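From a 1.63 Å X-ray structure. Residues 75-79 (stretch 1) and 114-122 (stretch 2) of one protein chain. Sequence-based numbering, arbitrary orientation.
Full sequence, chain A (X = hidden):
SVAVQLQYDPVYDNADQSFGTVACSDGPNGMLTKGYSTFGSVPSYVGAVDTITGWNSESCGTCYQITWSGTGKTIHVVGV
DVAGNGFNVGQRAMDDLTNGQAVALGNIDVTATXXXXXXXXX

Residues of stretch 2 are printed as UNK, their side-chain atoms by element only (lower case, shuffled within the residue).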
# COMPACT_ATOMS: atom_id res chain seq x y z
N ILE A 75 9.64 -2.79 3.13
CA ILE A 75 9.08 -1.52 2.71
C ILE A 75 7.95 -1.12 3.64
O ILE A 75 7.52 -1.93 4.48
CB ILE A 75 8.54 -1.58 1.29
CG1 ILE A 75 7.46 -2.62 1.16
CG2 ILE A 75 9.67 -1.97 0.30
CD1 ILE A 75 6.57 -2.51 -0.11
N HIS A 76 7.56 0.17 3.56
CA HIS A 76 6.37 0.66 4.23
C HIS A 76 5.30 1.01 3.22
O HIS A 76 5.55 1.64 2.19
CB HIS A 76 6.72 1.83 5.09
CG HIS A 76 7.56 1.44 6.27
ND1 HIS A 76 8.94 1.37 6.21
CD2 HIS A 76 7.21 1.12 7.54
CE1 HIS A 76 9.39 1.01 7.40
NE2 HIS A 76 8.36 0.83 8.22
N VAL A 77 4.11 0.53 3.45
CA VAL A 77 2.99 0.80 2.56
C VAL A 77 1.85 1.40 3.35
O VAL A 77 1.50 0.94 4.44
CB VAL A 77 2.59 -0.53 1.82
CG1 VAL A 77 1.33 -0.29 0.98
CG2 VAL A 77 3.79 -0.97 0.95
N VAL A 78 1.23 2.43 2.78
CA VAL A 78 0.05 3.04 3.39
C VAL A 78 -1.13 2.40 2.69
O VAL A 78 -1.22 2.40 1.44
CB VAL A 78 -0.02 4.51 3.15
CG1 VAL A 78 -1.33 5.10 3.76
CG2 VAL A 78 1.15 5.12 3.84
N GLY A 79 -2.00 1.86 3.51
CA GLY A 79 -3.23 1.16 2.98
C GLY A 79 -4.20 2.27 2.56
O GLY A 79 -4.51 3.17 3.33
N UNK A 114 1.42 -3.97 11.11
CA UNK A 114 0.90 -2.64 11.28
C UNK A 114 1.80 -1.87 12.21
O UNK A 114 2.20 -2.39 13.26
c UNK A 114 -0.53 -2.72 11.94
c UNK A 114 -1.60 -0.84 10.87
c UNK A 114 -1.21 -1.38 12.20
c UNK A 114 -2.51 -1.57 13.07
N UNK A 115 2.18 -0.65 11.83
CA UNK A 115 3.10 0.16 12.60
C UNK A 115 2.57 1.57 12.61
O UNK A 115 1.63 1.89 11.86
c UNK A 115 5.04 -1.39 11.98
c UNK A 115 4.60 0.74 10.58
c UNK A 115 4.56 0.07 12.00
N UNK A 116 3.13 2.41 13.45
CA UNK A 116 2.77 3.78 13.56
C UNK A 116 2.78 4.42 12.21
O UNK A 116 3.64 4.15 11.39
o UNK A 116 3.65 5.21 16.70
o UNK A 116 2.93 3.17 16.24
c UNK A 116 3.43 4.26 15.90
c UNK A 116 3.73 4.49 14.44
N UNK A 117 1.78 5.25 11.98
CA UNK A 117 1.64 6.02 10.75
C UNK A 117 2.95 6.72 10.38
O UNK A 117 3.21 6.94 9.20
c UNK A 117 -0.68 9.72 11.75
c UNK A 117 -1.14 8.72 10.64
n UNK A 117 -1.23 11.07 11.40
c UNK A 117 0.62 7.09 11.09
c UNK A 117 -0.09 7.72 10.05
N UNK A 118 3.71 7.15 11.40
CA UNK A 118 4.88 8.00 11.22
C UNK A 118 5.90 7.20 10.48
O UNK A 118 6.72 7.79 9.79
o UNK A 118 5.72 7.42 13.34
c UNK A 118 5.43 8.53 12.54
N UNK A 119 5.85 5.87 10.57
CA UNK A 119 6.81 5.04 9.84
C UNK A 119 6.63 5.16 8.33
O UNK A 119 7.53 4.80 7.54
c UNK A 119 6.69 3.62 10.24
N UNK A 120 5.43 5.56 7.92
CA UNK A 120 5.19 5.80 6.51
C UNK A 120 5.26 7.27 6.23
O UNK A 120 4.74 7.69 5.23
s UNK A 120 3.62 3.53 6.01
c UNK A 120 3.78 5.29 6.12
N UNK A 121 5.87 8.07 7.11
CA UNK A 121 5.95 9.52 6.93
C UNK A 121 4.62 10.27 6.94
O UNK A 121 4.49 11.36 6.45
c UNK A 121 8.22 9.55 6.05
n UNK A 121 9.63 12.75 2.90
c UNK A 121 6.82 9.90 5.70
n UNK A 121 10.60 10.63 2.68
c UNK A 121 9.74 11.48 3.29
n UNK A 121 9.06 11.07 4.34
c UNK A 121 9.13 9.70 4.82
N UNK A 122 3.62 9.64 7.56
CA UNK A 122 2.33 10.31 7.73
C UNK A 122 2.20 11.09 9.00
O UNK A 122 1.23 11.90 9.14
OXT UNK A 122 3.07 10.93 9.89
c UNK A 122 0.93 9.27 5.29
c UNK A 122 1.21 9.26 7.74
c UNK A 122 -0.10 7.40 6.62
c UNK A 122 1.09 8.36 6.53

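Position 114, in a strand that begins earlier in the chain, carries four side-chain carbons forked at the second, and none of them reaches stretch 1. The fork beyond CB identifies Leu 114. Position 115 has three carbons, one bearing the other two, so the branch lies at CB itself, which points toward stretch 1; one of the two outer carbons lies 4.0 Å from CD2 of His 76, at the edge of the imidazole and near its plane. This is Val 115, and the atom is its CG2.

At position 116 there are two carbons, the second carrying two oxygens, a short carboxylate that stays clear of stretch 1: Asp 116. Position 117 has four carbons in a row ending in nitrogen, directed away from the strand at CB, and is Lys 117. The side chain of position 118 is one carbon followed by one oxygen, a hydroxymethyl group that does not reach stretch 1, which identifies Ser 118.

Position 119 has a single side-chain carbon, 3.7 Å from CD2 of His 76, which makes it Ala 119. Its backbone contributes too: O of Ala 119 lies over one face of the imidazole, 3.6 Å from CG of His 76. Position 120 shows one carbon and then one sulfur. Its sulfur lies 3.7 Å from CB of His 76, and its CB 3.5 Å from CG2 of Val 78; the residue is also bonded covalently to a group elsewhere in the structure. It is Cys 120.

Position 121 has three carbons, a nitrogen, and a carbon carrying two more nitrogens. This guanidinium chain leads away from stretch 1 and belongs to Arg 121. Position 122 ends the chain, with OXT beside O; its four carbons fork at the second, and one terminal carbon approaches CG2 of Val 78. It is Leu 122, with CD1 3.8 Å from that CG2 atom.

No hydrogen bond joins the two stretches; the contact is van der Waals packing, apolar around Val 78 and mixed around the imidazole, where O of Ala 119 covers one face. Along the strand, His 76 and Val 78 direct their side chains toward stretch 2, whereas Val 77 between them points away. The 3-10 segment, 117-119, and the residues after it are held by their own backbone: N of Cys 120 and N of Leu 122 both donate to O of Lys 117, at 2.9 and 3.2 Å. Cys 120 spans both contact sites, touching His 76 and Val 78, with Val 115 and Ala 119 beside the imidazole and Leu 122 against the valine.

Stretch 2, residues 114-122: LVDKSACRL
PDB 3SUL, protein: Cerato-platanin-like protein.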